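Local coordinates for separin (Saccharomyces cerevisiae, PDB 5U1T), which cleaves the MCD1/SCC1 subunit of cohesin as a caspase-like cysteine protease, releasing sister chromatids at the onset of anaphase, at residues Leu1125-Thr1136 against Leu1148-Arg1158. Residues are numbered along the deposited sequence; the frame is centred on the assembly and turned at random.
Sequences LMESNLNINVIT and LSKLEPRRKRR
The backbone oxygen of Asn1129 lies beside the Arg1154 guanidinium, close to the plane of the group: Arg1154 NE gives Asn1129 O the main bond at 2.8 Å (N-H...O 154°), and NH1 adds a weak one. The Arg1154 chain folds back at chi2 and chi3 (81° and 49°), which carries NE to Asn1129 O, and Asn1131 CB covers one face of the guanidinium, 3.4 Å from NH1. Lys1156 NZ donates to Met1126 O at 2.7 Å, so two basic residues of the turn between strands 1146-1152 and 1157-1163 bind carbonyls around the end of helix 1111-1127.

Next to Arg1154 in the chain, the Pro1153 ring packs at its CG against Ile1132 CG1 (3.9 Å) and at its CB against Leu1130 O. Ser1128 OG lies 3.8 Å from Pro1153 CB; it donates to Leu1125 O and accepts from Leu1130 N in an ST turn. An alanine here would lose both bonds, and the loop carrying Asn1129 would probably be freer to shift away from Arg1154.

The Met1126 chain bends at chi2 and chi3, which lays CE against Leu1151 CD2 and over one face of the Arg1158 guanidinium. Farther along, Thr1136 N donates to Ser1149 O at 2.9 Å in the antiparallel hairpin. Strand 1132-1139 also pairs in parallel with strand 1353-1362; helix 1388-1397 packs on Leu1125 and Val1134, while helix 1062-1072 touches Ser1149 and Arg1158.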
loop_
_atom_site.group_PDB
_atom_site.type_symbol
_atom_site.label_atom_id
_atom_site.label_comp_id
_atom_site.label_asym_id
_atom_site.label_seq_id
_atom_site.Cartn_x
_atom_site.Cartn_y
_atom_site.Cartn_z
ATOM N N LEU A 1125 13.447 4.362 49.227
ATOM C CA LEU A 1125 13.795 3.113 49.908
ATOM C C LEU A 1125 14.899 3.349 50.940
ATOM O O LEU A 1125 14.817 2.885 52.080
ATOM C CB LEU A 1125 14.236 2.041 48.903
ATOM C CG LEU A 1125 13.131 1.228 48.225
ATOM C CD1 LEU A 1125 13.720 0.267 47.213
ATOM C CD2 LEU A 1125 12.302 0.472 49.238
ATOM N N MET A 1126 15.924 4.085 50.528
ATOM C CA MET A 1126 17.089 4.324 51.356
ATOM C C MET A 1126 16.646 5.037 52.631
ATOM O O MET A 1126 17.065 4.693 53.739
ATOM C CB MET A 1126 18.123 5.145 50.578
ATOM C CG MET A 1126 19.498 5.243 51.233
ATOM S SD MET A 1126 20.368 3.658 51.311
ATOM C CE MET A 1126 20.157 3.127 49.633
ATOM N N GLU A 1127 15.749 5.999 52.461
ATOM C CA GLU A 1127 15.316 6.840 53.565
ATOM C C GLU A 1127 14.244 6.204 54.440
ATOM O O GLU A 1127 13.910 6.737 55.493
ATOM C CB GLU A 1127 14.816 8.169 53.024
ATOM C CG GLU A 1127 15.905 8.984 52.375
ATOM C CD GLU A 1127 15.393 10.280 51.779
ATOM O OE1 GLU A 1127 14.245 10.687 52.086
ATOM O OE2 GLU A 1127 16.141 10.897 50.992
ATOM N N SER A 1128 13.720 5.060 54.018
ATOM C CA SER A 1128 12.672 4.363 54.769
ATOM C C SER A 1128 13.156 3.881 56.125
ATOM O O SER A 1128 12.358 3.477 56.972
ATOM C CB SER A 1128 12.164 3.160 53.981
ATOM O OG SER A 1128 13.146 2.132 53.983
ATOM N N ASN A 1129 14.474 3.896 56.294
ATOM C CA ASN A 1129 15.159 3.357 57.467
ATOM C C ASN A 1129 14.729 1.943 57.841
ATOM O O ASN A 1129 14.930 1.504 58.979
ATOM C CB ASN A 1129 14.977 4.268 58.680
ATOM C CG ASN A 1129 16.143 4.160 59.650
ATOM O OD1 ASN A 1129 17.285 3.939 59.231
ATOM N ND2 ASN A 1129 15.866 4.286 60.941
ATOM N N LEU A 1130 14.144 1.230 56.883
ATOM C CA LEU A 1130 13.756 -0.148 57.108
ATOM C C LEU A 1130 14.979 -1.022 57.311
ATOM O O LEU A 1130 15.952 -0.957 56.555
ATOM C CB LEU A 1130 12.920 -0.670 55.948
ATOM C CG LEU A 1130 11.559 0.010 55.824
ATOM C CD1 LEU A 1130 10.777 -0.562 54.639
ATOM C CD2 LEU A 1130 10.771 -0.112 57.124
ATOM N N ASN A 1131 14.921 -1.826 58.364
ATOM C CA ASN A 1131 15.971 -2.784 58.675
ATOM C C ASN A 1131 15.804 -4.029 57.799
ATOM O O ASN A 1131 15.410 -5.098 58.275
ATOM C CB ASN A 1131 15.937 -3.135 60.169
ATOM C CG ASN A 1131 17.025 -4.117 60.574
ATOM O OD1 ASN A 1131 18.157 -4.072 60.068
ATOM N ND2 ASN A 1131 16.684 -5.021 61.497
ATOM N N ILE A 1132 16.079 -3.867 56.508
ATOM C CA ILE A 1132 15.980 -4.958 55.541
ATOM C C ILE A 1132 17.154 -4.953 54.592
ATOM O O ILE A 1132 17.869 -3.962 54.477
ATOM C CB ILE A 1132 14.699 -4.877 54.690
ATOM C CG1 ILE A 1132 14.519 -3.469 54.112
ATOM C CG2 ILE A 1132 13.499 -5.310 55.495
ATOM C CD1 ILE A 1132 13.391 -3.371 53.123
ATOM N N ASN A 1133 17.355 -6.080 53.926
ATOM C CA ASN A 1133 18.244 -6.133 52.779
ATOM C C ASN A 1133 17.414 -6.143 51.506
ATOM O O ASN A 1133 16.339 -6.762 51.448
ATOM C CB ASN A 1133 19.141 -7.363 52.809
ATOM C CG ASN A 1133 20.201 -7.291 53.875
ATOM O OD1 ASN A 1133 20.494 -6.226 54.413
ATOM N ND2 ASN A 1133 20.802 -8.434 54.171
ATOM N N VAL A 1134 17.902 -5.427 50.501
ATOM C CA VAL A 1134 17.321 -5.493 49.176
ATOM C C VAL A 1134 18.443 -5.870 48.230
ATOM O O VAL A 1134 19.375 -5.112 48.017
ATOM C CB VAL A 1134 16.669 -4.179 48.766
ATOM C CG1 VAL A 1134 15.656 -4.438 47.681
ATOM C CG2 VAL A 1134 15.982 -3.543 49.958
ATOM N N ILE A 1135 18.363 -7.074 47.697
ATOM C CA ILE A 1135 19.465 -7.645 46.956
ATOM C C ILE A 1135 19.023 -7.980 45.534
ATOM O O ILE A 1135 18.091 -8.770 45.342
ATOM C CB ILE A 1135 19.987 -8.892 47.657
ATOM C CG1 ILE A 1135 20.527 -8.502 49.031
ATOM C CG2 ILE A 1135 21.046 -9.569 46.834
ATOM C CD1 ILE A 1135 21.030 -9.657 49.874
ATOM N N THR A 1136 19.672 -7.368 44.542
ATOM C CA THR A 1136 19.359 -7.680 43.151
ATOM C C THR A 1136 20.219 -8.864 42.701
ATOM O O THR A 1136 21.337 -9.071 43.199
ATOM C CB THR A 1136 19.552 -6.455 42.217
ATOM O OG1 THR A 1136 20.919 -6.046 42.233
ATOM C CG2 THR A 1136 18.730 -5.280 42.707
ATOM N N LEU A 1148 25.409 -9.102 41.712
ATOM C CA LEU A 1148 24.691 -8.863 42.947
ATOM C C LEU A 1148 24.795 -7.390 43.348
ATOM O O LEU A 1148 25.835 -6.771 43.185
ATOM C CB LEU A 1148 25.248 -9.758 44.057
ATOM C CG LEU A 1148 25.450 -11.234 43.718
ATOM C CD1 LEU A 1148 25.962 -11.986 44.936
ATOM C CD2 LEU A 1148 24.156 -11.850 43.217
ATOM N N SER A 1149 23.712 -6.829 43.866
ATOM C CA SER A 1149 23.784 -5.532 44.528
ATOM C C SER A 1149 22.969 -5.617 45.788
ATOM O O SER A 1149 22.093 -6.470 45.904
ATOM C CB SER A 1149 23.262 -4.409 43.636
ATOM O OG SER A 1149 24.041 -4.313 42.464
ATOM N N LYS A 1150 23.251 -4.741 46.734
ATOM C CA LYS A 1150 22.559 -4.788 48.007
ATOM C C LYS A 1150 22.283 -3.381 48.457
ATOM O O LYS A 1150 23.075 -2.471 48.237
ATOM C CB LYS A 1150 23.364 -5.532 49.077
ATOM C CG LYS A 1150 22.561 -5.885 50.320
ATOM C CD LYS A 1150 23.450 -5.987 51.562
ATOM C CE LYS A 1150 24.544 -7.037 51.409
ATOM N NZ LYS A 1150 25.713 -6.861 52.333
ATOM N N LEU A 1151 21.137 -3.216 49.092
ATOM C CA LEU A 1151 20.681 -1.923 49.537
ATOM C C LEU A 1151 20.259 -2.042 50.996
ATOM O O LEU A 1151 19.255 -2.679 51.303
ATOM C CB LEU A 1151 19.538 -1.466 48.654
ATOM C CG LEU A 1151 19.232 0.017 48.579
ATOM C CD1 LEU A 1151 18.745 0.368 47.175
ATOM C CD2 LEU A 1151 18.204 0.400 49.641
ATOM N N GLU A 1152 21.054 -1.465 51.892
ATOM C CA GLU A 1152 20.770 -1.526 53.322
ATOM C C GLU A 1152 20.217 -0.189 53.804
ATOM O O GLU A 1152 20.982 0.690 54.191
ATOM C CB GLU A 1152 22.029 -1.903 54.117
ATOM C CG GLU A 1152 22.553 -3.311 53.858
ATOM C CD GLU A 1152 24.058 -3.445 54.121
ATOM O OE1 GLU A 1152 24.867 -2.871 53.359
ATOM O OE2 GLU A 1152 24.439 -4.134 55.095
ATOM N N PRO A 1153 18.885 -0.033 53.791
ATOM C CA PRO A 1153 18.279 1.250 54.165
ATOM C C PRO A 1153 18.695 1.716 55.556
ATOM O O PRO A 1153 18.946 2.902 55.742
ATOM C CB PRO A 1153 16.773 0.962 54.131
ATOM C CG PRO A 1153 16.624 -0.316 53.380
ATOM C CD PRO A 1153 17.877 -1.088 53.619
ATOM N N ARG A 1154 18.773 0.803 56.518
ATOM C CA ARG A 1154 19.065 1.201 57.894
ATOM C C ARG A 1154 20.534 1.632 58.029
ATOM O O ARG A 1154 20.842 2.571 58.754
ATOM C CB ARG A 1154 18.722 0.061 58.864
ATOM C CG ARG A 1154 19.175 0.268 60.293
ATOM C CD ARG A 1154 18.220 1.157 61.088
ATOM N NE ARG A 1154 16.834 0.715 60.935
ATOM C CZ ARG A 1154 16.132 0.075 61.864
ATOM N NH1 ARG A 1154 14.880 -0.284 61.607
ATOM N NH2 ARG A 1154 16.667 -0.199 63.046
ATOM N N ARG A 1155 21.420 0.961 57.296
ATOM C CA ARG A 1155 22.851 1.248 57.320
ATOM C C ARG A 1155 23.224 2.346 56.321
ATOM O O ARG A 1155 24.364 2.810 56.294
ATOM C CB ARG A 1155 23.638 -0.033 57.025
ATOM C CG ARG A 1155 25.152 0.025 57.316
ATOM C CD ARG A 1155 25.477 0.432 58.773
ATOM N NE ARG A 1155 26.688 -0.210 59.309
ATOM C CZ ARG A 1155 27.937 0.068 58.913
ATOM N NH1 ARG A 1155 28.144 0.979 57.950
ATOM N NH2 ARG A 1155 28.985 -0.578 59.462
ATOM N N LYS A 1156 22.251 2.757 55.509
ATOM C CA LYS A 1156 22.451 3.734 54.431
ATOM C C LYS A 1156 23.609 3.351 53.498
ATOM O O LYS A 1156 24.406 4.196 53.086
ATOM C CB LYS A 1156 22.686 5.129 55.006
ATOM C CG LYS A 1156 21.628 5.575 55.995
ATOM C CD LYS A 1156 20.240 5.722 55.366
ATOM C CE LYS A 1156 19.199 5.974 56.461
ATOM N NZ LYS A 1156 17.804 5.961 55.969
ATOM N N ARG A 1157 23.670 2.075 53.142
ATOM C CA ARG A 1157 24.825 1.530 52.459
ATOM C C ARG A 1157 24.422 0.862 51.147
ATOM O O ARG A 1157 23.382 0.203 51.059
ATOM C CB ARG A 1157 25.549 0.538 53.383
ATOM C CG ARG A 1157 26.913 0.135 52.898
ATOM C CD ARG A 1157 27.765 -0.330 54.041
ATOM N NE ARG A 1157 27.203 -1.536 54.622
ATOM C CZ ARG A 1157 27.658 -2.132 55.717
ATOM N NH1 ARG A 1157 27.057 -3.234 56.148
ATOM N NH2 ARG A 1157 28.708 -1.643 56.371
ATOM N N ARG A 1158 25.250 1.056 50.134
ATOM C CA ARG A 1158 25.032 0.518 48.816
ATOM C C ARG A 1158 26.250 -0.211 48.355
ATOM O O ARG A 1158 27.291 0.376 48.225
ATOM C CB ARG A 1158 24.856 1.665 47.857
ATOM C CG ARG A 1158 23.501 1.763 47.217
ATOM C CD ARG A 1158 23.355 3.118 46.568
ATOM N NE ARG A 1158 22.115 3.764 46.947
ATOM C CZ ARG A 1158 22.055 4.949 47.518
ATOM N NH1 ARG A 1158 20.893 5.470 47.828
ATOM N NH2 ARG A 1158 23.157 5.610 47.770
#